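Local structure of MgGH51 (Meripilus giganteus, 6ZPV) at residues A381-W386 with Q395-H400; V346-E351 with I377-T382; G422-E427 with I473-S478. The protein hydrolyses terminal non-reducing alpha-L-arabinofuranosyl residues from arabinosides, as a GH51 alpha-L-arabinofuranosidase. All blocks are in the same frame, centred on the assembly; numbering follows the deposited sequence.

From the N terminus, interaction 2 comes first: 346-351 leaves strand 345-348, the chain runs through helix 359-373 and then returns, and segment 377-382 closes the excursion. Interaction 1 starts on the last two residues of that return, Ala-381 and Thr-382, and closes a short loop without helix or strand when 395-400 comes back alongside. Interaction 3 opens later, at 422-427, and closes a longer excursion containing helix 454-469 at 473-478. None nests inside another: interaction 1 begins where interaction 2 ends, and interaction 3 follows both in series. Together they tie strands 345-348, 378-381, 396-403, 424-432 and 474-479 of one parallel eight-stranded sheet, with 396-403 and 424-432 adjacent between interactions 1 and 3.

Interaction 1 (A381-W386 with Q395-H400); sequences ATTNAW and QSYDVH. With NAG (2-acetamido-2-deoxy-beta-D-glucopyranose), chain B; NAG (2-acetamido-2-deoxy-beta-D-glucopyranose), chain C.
Ala-381 and Tyr-397 face each other as a parallel bridge pair, and backbone hydrogen bonds fix the register: Ala-381 N gives to Ser-396 O at 3.0 Å, and Asp-398 N gives to Ala-381 O at 3.0 Å. A third bond uses a side chain. Tyr-397 OH accepts the backbone N-H of Trp-386 at 3.1 Å and donates to a water; that water also takes the hydroxyl proton of Thr-383 and donates to Asn-384 O, so the phenol end is gripped from the loop. A second water joins Thr-383 O to Asp-398 O.

The aromatic and apolar contacts centre on the Tyr-397 ring. Its first torsion (chi1 -84°) places CG beside the backbone N, and from there the ring extends to the loop 381-386. Ala-385 CA sits over the middle of one face in a CH-pi contact, 3.6 Å from the centroid. Ala-381 CB approaches CE1 of the same ring to 3.6 Å. With its CE2 edge Tyr-397 meets the face of Trp-386 in a T-shaped pair, the six-membered rings 5.1 Å between centroids and their planes at 70°. Over the opposite indole face lies C3 of the chain B N-acetylglucosamine, while Trp-386 NE1 is hydrogen-bonded to Tyr-425 OH.

This is a parallel strand pair of the beta/alpha barrel, continued by a loop whose tryptophan is sandwiched between tyrosine and glycan.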
loop_
_atom_site.group_PDB
_atom_site.type_symbol
_atom_site.label_atom_id
_atom_site.label_comp_id
_atom_site.label_asym_id
_atom_site.label_seq_id
_atom_site.Cartn_x
_atom_site.Cartn_y
_atom_site.Cartn_z
ATOM N N ALA A 381 2.517 6.660 -19.712
ATOM C CA ALA A 381 2.200 5.496 -20.535
ATOM C C ALA A 381 2.757 4.218 -19.881
ATOM O O ALA A 381 3.814 4.257 -19.222
ATOM C CB ALA A 381 2.742 5.705 -21.922
ATOM N N THR A 382 2.096 3.089 -20.182
ATOM C CA THR A 382 2.433 1.847 -19.510
ATOM C C THR A 382 2.882 0.735 -20.443
ATOM O O THR A 382 3.243 -0.361 -19.972
ATOM C CB THR A 382 1.215 1.344 -18.711
ATOM O OG1 THR A 382 0.277 0.889 -19.679
ATOM C CG2 THR A 382 0.653 2.379 -17.771
ATOM N N THR A 383 2.849 0.948 -21.763
ATOM C CA THR A 383 3.468 0.030 -22.689
ATOM C C THR A 383 5.014 0.091 -22.530
ATOM O O THR A 383 5.542 1.013 -21.891
ATOM C CB THR A 383 3.031 0.348 -24.125
ATOM O OG1 THR A 383 2.899 1.769 -24.298
ATOM C CG2 THR A 383 1.726 -0.345 -24.460
ATOM N N ASN A 384 5.684 -0.860 -23.175
ATOM C CA ASN A 384 7.156 -0.792 -23.219
ATOM C C ASN A 384 7.547 0.488 -23.955
ATOM O O ASN A 384 6.864 0.908 -24.956
ATOM C CB ASN A 384 7.721 -2.008 -23.961
ATOM C CG ASN A 384 7.439 -3.298 -23.243
ATOM O OD1 ASN A 384 7.412 -3.350 -22.014
ATOM N ND2 ASN A 384 7.269 -4.365 -24.015
ATOM N N ALA A 385 8.611 1.107 -23.535
ATOM C CA ALA A 385 8.937 2.428 -24.074
ATOM C C ALA A 385 9.103 2.367 -25.577
ATOM O O ALA A 385 9.908 1.587 -26.082
ATOM C CB ALA A 385 10.174 2.938 -23.379
ATOM N N TRP A 386 8.336 3.194 -26.270
ATOM C CA TRP A 386 8.483 3.502 -27.707
ATOM C C TRP A 386 8.046 2.395 -28.653
ATOM O O TRP A 386 8.155 2.592 -29.875
ATOM C CB TRP A 386 9.932 3.948 -28.039
ATOM C CG TRP A 386 10.358 5.026 -27.103
ATOM C CD1 TRP A 386 11.335 4.931 -26.169
ATOM C CD2 TRP A 386 9.792 6.314 -26.940
ATOM N NE1 TRP A 386 11.395 6.061 -25.378
ATOM C CE2 TRP A 386 10.472 6.935 -25.869
ATOM C CE3 TRP A 386 8.773 7.011 -27.577
ATOM C CZ2 TRP A 386 10.141 8.203 -25.431
ATOM C CZ3 TRP A 386 8.451 8.279 -27.154
ATOM C CH2 TRP A 386 9.132 8.862 -26.083
ATOM N N GLN A 395 4.930 11.936 -22.351
ATOM C CA GLN A 395 5.985 12.636 -21.612
ATOM C C GLN A 395 6.707 11.724 -20.638
ATOM O O GLN A 395 7.843 12.075 -20.248
ATOM C CB GLN A 395 5.384 13.816 -20.883
ATOM C CG GLN A 395 4.799 14.851 -21.819
ATOM C CD GLN A 395 4.532 16.081 -21.026
ATOM O OE1 GLN A 395 3.477 16.207 -20.368
ATOM N NE2 GLN A 395 5.518 16.967 -21.069
ATOM N N SER A 396 6.100 10.636 -20.229
ATOM C CA SER A 396 6.691 9.684 -19.275
ATOM C C SER A 396 6.243 8.266 -19.600
ATOM O O SER A 396 5.103 8.050 -20.103
ATOM C CB SER A 396 6.302 10.026 -17.884
ATOM O OG SER A 396 6.745 11.283 -17.427
ATOM N N TYR A 397 7.078 7.319 -19.220
ATOM C CA TYR A 397 6.780 5.881 -19.230
ATOM C C TYR A 397 7.037 5.294 -17.839
ATOM O O TYR A 397 7.983 5.722 -17.154
ATOM C CB TYR A 397 7.676 5.118 -20.209
ATOM C CG TYR A 397 7.190 5.133 -21.643
ATOM C CD1 TYR A 397 6.194 4.247 -22.039
ATOM C CD2 TYR A 397 7.687 5.970 -22.625
ATOM C CE1 TYR A 397 5.727 4.178 -23.328
ATOM C CE2 TYR A 397 7.214 5.923 -23.923
ATOM C CZ TYR A 397 6.230 5.017 -24.295
ATOM O OH TYR A 397 5.830 4.926 -25.591
ATOM N N ASP A 398 6.229 4.293 -17.464
ATOM C CA ASP A 398 6.372 3.479 -16.269
ATOM C C ASP A 398 7.049 2.166 -16.661
ATOM O O ASP A 398 6.508 1.415 -17.502
ATOM C CB ASP A 398 5.026 3.216 -15.597
ATOM C CG ASP A 398 5.113 2.442 -14.286
ATOM O OD1 ASP A 398 6.279 2.161 -13.876
ATOM O OD2 ASP A 398 4.049 2.088 -13.713
ATOM N N VAL A 399 8.219 1.905 -16.084
ATOM C CA VAL A 399 9.031 0.683 -16.316
ATOM C C VAL A 399 8.975 -0.183 -15.076
ATOM O O VAL A 399 9.241 0.298 -13.950
ATOM C CB VAL A 399 10.479 1.106 -16.657
ATOM C CG1 VAL A 399 11.353 -0.089 -16.928
ATOM C CG2 VAL A 399 10.538 2.097 -17.788
ATOM N N HIS A 400 8.670 -1.476 -15.241
ATOM C CA HIS A 400 8.627 -2.449 -14.138
ATOM C C HIS A 400 9.690 -3.513 -14.358
ATOM O O HIS A 400 9.819 -3.996 -15.476
ATOM C CB HIS A 400 7.255 -3.161 -14.074
ATOM C CG HIS A 400 6.100 -2.237 -13.864
ATOM N ND1 HIS A 400 4.793 -2.690 -13.947
ATOM C CD2 HIS A 400 6.036 -0.918 -13.577
ATOM C CE1 HIS A 400 3.998 -1.659 -13.724
ATOM N NE2 HIS A 400 4.703 -0.564 -13.495
HETATM C C1 NAG B . 13.877 9.475 -27.344
HETATM C C2 NAG B . 12.757 9.403 -28.411
HETATM C C3 NAG B . 12.344 8.002 -28.817
HETATM C C4 NAG B . 13.449 7.037 -29.051
HETATM C C5 NAG B . 14.432 7.195 -27.895
HETATM C C6 NAG B . 15.710 6.364 -28.128
HETATM C C7 NAG B . 11.509 11.501 -28.284
HETATM C C8 NAG B . 10.383 12.287 -27.601
HETATM N N2 NAG B . 11.621 10.222 -28.022
HETATM O O3 NAG B . 11.426 8.031 -29.936
HETATM O O4 NAG B . 13.077 5.656 -29.050
HETATM O O5 NAG B . 14.902 8.511 -27.744
HETATM O O6 NAG B . 16.280 6.673 -29.402
HETATM O O7 NAG B . 12.236 12.045 -29.120
HETATM C C1 NAG C . 12.884 5.034 -30.294
HETATM C C2 NAG C . 12.988 3.527 -30.113
HETATM C C3 NAG C . 12.731 2.829 -31.402
HETATM C C4 NAG C . 11.349 3.299 -31.869
HETATM C C5 NAG C . 11.197 4.830 -31.855
HETATM C C6 NAG C . 9.764 5.328 -32.185
HETATM C C7 NAG C . 14.491 2.643 -28.398
HETATM C C8 NAG C . 15.954 2.347 -28.053
HETATM N N2 NAG C . 14.311 3.185 -29.574
HETATM O O3 NAG C . 12.663 1.419 -31.142
HETATM O O4 NAG C . 11.122 2.946 -33.249
HETATM O O5 NAG C . 11.524 5.365 -30.595
HETATM O O6 NAG C . 9.518 6.758 -32.105
HETATM O O7 NAG C . 13.619 2.437 -27.576
HETATM O O HOH W 1 4.423 -0.434 -17.408
HETATM O O HOH W 2 4.847 2.468 -26.087
HETATM O O HOH W 3 7.540 1.385 -20.059
#

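Interaction 2 (V346-E351 with I377-T382); sequences VEVGNE and IRFIAT
A beta-alpha-beta unit, strand 345-348, helix 359-373 and strand 378-381, sets Val-346 beside Phe-379 and, on the opposite face, Glu-347 beside Ile-380 in parallel register. Three backbone bonds hold the pair: Val-346 N to Arg-378 O, Ile-380 N to Val-346 O at 2.8 Å, and Val-348 N to Ile-380 O at 3.0 Å. On the face that carries Val-346 and Phe-379 these two side chains run alongside one another, with Val-346 CB 3.6 Å from Phe-379 CE1; Val-346 CG2 also meets Ile-377 CG2. Thr-382 brings its methyl CG2 into the contact, 3.3 Å from Val-348 O and 3.4 Å from Glu-347 OE2, while its OG1 is hydrogen-bonded to Asp-352. Glu-347 reaches that methyl with CG anti to the backbone N (chi1 -174°) and an extended chain, and its OE1 forms a salt bridge with Arg-226 NE. An alanine here removes the carboxylate, and would probably leave the Arg-226 charge without this mate and a gap beside the Thr-382 methyl. Helix 359-373 packs over the Phe-379 side through Leu-370 and Gln-371, strand 284-289 is hydrogen-bonded to the edge of 345-348 away from 378-381, and strand 396-403 flanks 378-381.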
loop_
_atom_site.group_PDB
_atom_site.type_symbol
_atom_site.label_atom_id
_atom_site.label_comp_id
_atom_site.label_asym_id
_atom_site.label_seq_id
_atom_site.Cartn_x
_atom_site.Cartn_y
_atom_site.Cartn_z
ATOM N N VAL A 346 -0.791 11.325 -13.650
ATOM C CA VAL A 346 -1.829 10.320 -13.845
ATOM C C VAL A 346 -1.280 9.226 -14.749
ATOM O O VAL A 346 -0.691 9.547 -15.821
ATOM C CB VAL A 346 -3.157 10.896 -14.387
ATOM C CG1 VAL A 346 -4.077 9.809 -14.900
ATOM C CG2 VAL A 346 -3.802 11.771 -13.329
ATOM N N GLU A 347 -1.455 7.974 -14.326
ATOM C CA GLU A 347 -0.986 6.830 -15.116
ATOM C C GLU A 347 -2.167 6.216 -15.867
ATOM O O GLU A 347 -3.241 5.986 -15.284
ATOM C CB GLU A 347 -0.294 5.813 -14.180
ATOM C CG GLU A 347 0.348 4.652 -14.914
ATOM C CD GLU A 347 1.398 3.916 -14.121
ATOM O OE1 GLU A 347 1.650 4.290 -12.968
ATOM O OE2 GLU A 347 1.982 2.925 -14.714
ATOM N N VAL A 348 -1.972 5.953 -17.168
ATOM C CA VAL A 348 -3.088 5.530 -18.035
ATOM C C VAL A 348 -3.035 4.001 -18.122
ATOM O O VAL A 348 -2.270 3.425 -18.939
ATOM C CB VAL A 348 -3.000 6.245 -19.384
ATOM C CG1 VAL A 348 -4.119 5.786 -20.317
ATOM C CG2 VAL A 348 -3.029 7.749 -19.173
ATOM N N GLY A 349 -3.835 3.328 -17.297
ATOM C CA GLY A 349 -3.851 1.867 -17.282
ATOM C C GLY A 349 -2.784 1.279 -16.357
ATOM O O GLY A 349 -2.201 1.993 -15.526
ATOM N N ASN A 350 -2.588 -0.024 -16.510
ATOM C CA ASN A 350 -1.503 -0.743 -15.801
ATOM C C ASN A 350 -0.980 -1.797 -16.766
ATOM O O ASN A 350 -1.744 -2.622 -17.308
ATOM C CB ASN A 350 -1.993 -1.439 -14.539
ATOM C CG ASN A 350 -0.868 -2.158 -13.832
ATOM O OD1 ASN A 350 0.079 -1.493 -13.393
ATOM N ND2 ASN A 350 -0.918 -3.494 -13.755
ATOM N N GLU A 351 0.355 -1.779 -16.968
ATOM C CA GLU A 351 1.011 -2.883 -17.721
ATOM C C GLU A 351 0.276 -3.134 -19.037
ATOM O O GLU A 351 0.044 -4.290 -19.430
ATOM C CB GLU A 351 1.182 -4.139 -16.885
ATOM C CG GLU A 351 2.126 -3.933 -15.699
ATOM C CD GLU A 351 2.709 -5.197 -15.120
ATOM O OE1 GLU A 351 2.064 -6.286 -15.259
ATOM O OE2 GLU A 351 3.815 -5.100 -14.508
ATOM N N ILE A 377 -1.630 18.328 -16.047
ATOM C CA ILE A 377 -1.275 16.976 -15.566
ATOM C C ILE A 377 -0.311 16.282 -16.519
ATOM O O ILE A 377 -0.430 16.453 -17.721
ATOM C CB ILE A 377 -2.521 16.131 -15.317
ATOM C CG1 ILE A 377 -3.300 16.732 -14.143
ATOM C CG2 ILE A 377 -2.174 14.668 -15.069
ATOM C CD1 ILE A 377 -4.578 15.957 -13.829
ATOM N N ARG A 378 0.669 15.572 -15.980
ATOM C CA ARG A 378 1.567 14.770 -16.799
ATOM C C ARG A 378 1.061 13.330 -16.846
ATOM O O ARG A 378 0.919 12.677 -15.811
ATOM C CB ARG A 378 3.000 14.821 -16.264
ATOM C CG ARG A 378 4.061 14.298 -17.209
ATOM C CD ARG A 378 5.455 14.268 -16.592
ATOM N NE ARG A 378 6.518 14.101 -17.577
ATOM C CZ ARG A 378 7.359 15.034 -17.980
ATOM N NH1 ARG A 378 7.224 16.303 -17.599
ATOM N NH2 ARG A 378 8.311 14.693 -18.881
ATOM N N PHE A 379 0.784 12.829 -18.038
ATOM C CA PHE A 379 0.229 11.490 -18.241
ATOM C C PHE A 379 1.322 10.482 -18.526
ATOM O O PHE A 379 2.194 10.693 -19.391
ATOM C CB PHE A 379 -0.851 11.494 -19.332
ATOM C CG PHE A 379 -2.086 12.260 -18.887
ATOM C CD1 PHE A 379 -3.045 11.621 -18.101
ATOM C CD2 PHE A 379 -2.237 13.605 -19.137
ATOM C CE1 PHE A 379 -4.142 12.310 -17.603
ATOM C CE2 PHE A 379 -3.312 14.301 -18.611
ATOM C CZ PHE A 379 -4.255 13.666 -17.840
ATOM N N ILE A 380 1.260 9.335 -17.852
ATOM C CA ILE A 380 2.312 8.291 -17.916
ATOM C C ILE A 380 1.777 7.082 -18.684
ATOM O O ILE A 380 0.724 6.517 -18.312
ATOM C CB ILE A 380 2.737 7.888 -16.495
ATOM C CG1 ILE A 380 3.149 9.064 -15.623
ATOM C CG2 ILE A 380 3.797 6.842 -16.574
ATOM C CD1 ILE A 380 3.173 8.797 -14.164
ATOM N N ALA A 381 2.517 6.660 -19.712
ATOM C CA ALA A 381 2.200 5.496 -20.535
ATOM C C ALA A 381 2.757 4.218 -19.881
ATOM O O ALA A 381 3.814 4.257 -19.222
ATOM C CB ALA A 381 2.742 5.705 -21.922
ATOM N N THR A 382 2.096 3.089 -20.182
ATOM C CA THR A 382 2.433 1.847 -19.510
ATOM C C THR A 382 2.882 0.735 -20.443
ATOM O O THR A 382 3.243 -0.361 -19.972
ATOM C CB THR A 382 1.215 1.344 -18.711
ATOM O OG1 THR A 382 0.277 0.889 -19.679
ATOM C CG2 THR A 382 0.653 2.379 -17.771
#

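Interaction 3 (G422-E427 with I473-S478); sequences GTTYFE and IVFAAS
Phe-426 and Phe-475 reach across the strand pair from quite different torsions. Phe-426 CG is anti to its backbone N (chi1 173°), which places it beside the carbonyl carbon; from there the ring passes Ala-476. Phe-426 CD1 comes 3.5 Å from Ala-476 CB, and Phe-426 CE1 lies 3.7 Å from Ser-478 OG, itself hydrogen-bonded to Gly-428 O. Phe-475 instead holds CG between its backbone N and carbonyl carbon (chi1 78°), and its CE1 touches Phe-426 CB at 3.7 Å. The two rings meet obliquely, planes at 43°. Across Phe-475, Thr-424 runs at about a right angle, Thr-424 OG1 3.5 Å from Phe-475 CD1, while that hydroxyl is hydrogen-bonded to Ser-396.

Phe-475 is the extra residue of a beta bulge in these parallel barrel strands: Tyr-425 pairs with Val-474, but Phe-426 pairs with Ala-476. Tyr-425 O takes the N-H of Phe-475 at 3.0 Å, and Ala-476 O then takes that of Glu-427 at 2.9 Å.

On the face of Tyr-425 and Val-474, the Tyr-425 side chain keeps company with Ile-473, which precedes the strand, Tyr-425 CD2 to Ile-473 CD1 4.2 Å. Further along, Glu-427 rests its CB on Ala-477 CB. Beyond CB the Glu-427 chain turns off from 473-478, and its OE1 is hydrogen-bonded to Tyr-415 OH.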
loop_
_atom_site.group_PDB
_atom_site.type_symbol
_atom_site.label_atom_id
_atom_site.label_comp_id
_atom_site.label_asym_id
_atom_site.label_seq_id
_atom_site.Cartn_x
_atom_site.Cartn_y
_atom_site.Cartn_z
ATOM N N GLY A 422 13.573 14.715 -23.484
ATOM C CA GLY A 422 12.375 15.274 -22.860
ATOM C C GLY A 422 11.491 14.252 -22.176
ATOM O O GLY A 422 10.517 14.673 -21.536
ATOM N N THR A 423 11.775 12.997 -22.375
ATOM C CA THR A 423 10.992 11.940 -21.755
ATOM C C THR A 423 11.519 11.680 -20.348
ATOM O O THR A 423 12.724 11.646 -20.155
ATOM C CB THR A 423 11.086 10.629 -22.552
ATOM O OG1 THR A 423 11.011 10.884 -23.936
ATOM C CG2 THR A 423 10.017 9.664 -22.105
ATOM N N THR A 424 10.640 11.493 -19.386
ATOM C CA THR A 424 11.050 11.051 -18.071
ATOM C C THR A 424 10.488 9.652 -17.801
ATOM O O THR A 424 9.497 9.232 -18.379
ATOM C CB THR A 424 10.660 12.068 -17.000
ATOM O OG1 THR A 424 9.247 12.208 -16.971
ATOM C CG2 THR A 424 11.328 13.394 -17.156
ATOM N N TYR A 425 11.131 8.965 -16.871
ATOM C CA TYR A 425 10.896 7.547 -16.598
ATOM C C TYR A 425 10.567 7.334 -15.139
ATOM O O TYR A 425 11.260 7.889 -14.245
ATOM C CB TYR A 425 12.076 6.711 -17.074
ATOM C CG TYR A 425 12.276 6.786 -18.569
ATOM C CD1 TYR A 425 11.567 5.965 -19.429
ATOM C CD2 TYR A 425 13.046 7.772 -19.171
ATOM C CE1 TYR A 425 11.667 6.079 -20.801
ATOM C CE2 TYR A 425 13.158 7.924 -20.558
ATOM C CZ TYR A 425 12.454 7.055 -21.378
ATOM O OH TYR A 425 12.534 7.128 -22.740
ATOM N N PHE A 426 9.554 6.541 -14.909
ATOM C CA PHE A 426 9.087 6.157 -13.560
ATOM C C PHE A 426 9.378 4.666 -13.418
ATOM O O PHE A 426 8.850 3.852 -14.189
ATOM C CB PHE A 426 7.576 6.373 -13.532
ATOM C CG PHE A 426 6.821 5.915 -12.312
ATOM C CD1 PHE A 426 7.420 5.839 -11.088
ATOM C CD2 PHE A 426 5.460 5.612 -12.403
ATOM C CE1 PHE A 426 6.700 5.484 -9.952
ATOM C CE2 PHE A 426 4.720 5.270 -11.276
ATOM C CZ PHE A 426 5.356 5.227 -10.045
ATOM N N GLU A 427 10.242 4.267 -12.472
ATOM C CA GLU A 427 10.468 2.854 -12.185
ATOM C C GLU A 427 9.389 2.440 -11.177
ATOM O O GLU A 427 9.649 2.392 -9.956
ATOM C CB GLU A 427 11.883 2.626 -11.669
ATOM C CG GLU A 427 12.303 1.174 -11.787
ATOM C CD GLU A 427 12.866 0.751 -13.124
ATOM O OE1 GLU A 427 13.070 1.584 -14.014
ATOM O OE2 GLU A 427 13.136 -0.503 -13.282
ATOM N N ILE A 473 16.568 12.163 -15.937
ATOM C CA ILE A 473 15.457 11.550 -16.700
ATOM C C ILE A 473 14.610 10.607 -15.829
ATOM O O ILE A 473 13.446 10.386 -16.187
ATOM C CB ILE A 473 15.934 10.865 -17.988
ATOM C CG1 ILE A 473 16.809 9.644 -17.732
ATOM C CG2 ILE A 473 16.534 11.885 -18.922
ATOM C CD1 ILE A 473 17.087 8.792 -18.974
ATOM N N VAL A 474 15.144 9.977 -14.790
ATOM C CA VAL A 474 14.369 9.152 -13.867
ATOM C C VAL A 474 13.757 10.069 -12.819
ATOM O O VAL A 474 14.516 10.702 -12.052
ATOM C CB VAL A 474 15.215 8.052 -13.213
ATOM C CG1 VAL A 474 14.337 7.267 -12.216
ATOM C CG2 VAL A 474 15.846 7.130 -14.230
ATOM N N PHE A 475 12.434 10.208 -12.801
ATOM C CA PHE A 475 11.806 11.144 -11.885
ATOM C C PHE A 475 11.227 10.495 -10.637
ATOM O O PHE A 475 10.932 11.219 -9.669
ATOM C CB PHE A 475 10.741 12.032 -12.556
ATOM C CG PHE A 475 9.408 11.412 -12.819
ATOM C CD1 PHE A 475 9.207 10.539 -13.911
ATOM C CD2 PHE A 475 8.337 11.616 -11.975
ATOM C CE1 PHE A 475 7.969 9.993 -14.181
ATOM C CE2 PHE A 475 7.091 11.073 -12.265
ATOM C CZ PHE A 475 6.922 10.244 -13.355
ATOM N N ALA A 476 11.044 9.181 -10.622
ATOM C CA ALA A 476 10.317 8.508 -9.534
ATOM C C ALA A 476 10.643 7.016 -9.611
ATOM O O ALA A 476 10.803 6.462 -10.716
ATOM C CB ALA A 476 8.831 8.756 -9.721
ATOM N N ALA A 477 10.656 6.357 -8.465
ATOM C CA ALA A 477 10.981 4.930 -8.356
ATOM C C ALA A 477 10.343 4.380 -7.095
ATOM O O ALA A 477 10.488 4.975 -6.019
ATOM C CB ALA A 477 12.461 4.749 -8.343
ATOM N N SER A 478 9.717 3.198 -7.212
ATOM C CA SER A 478 9.076 2.531 -6.076
ATOM C C SER A 478 9.248 1.020 -6.153
ATOM O O SER A 478 8.978 0.380 -7.189
ATOM C CB SER A 478 7.574 2.900 -6.017
ATOM O OG SER A 478 6.939 2.901 -7.283
#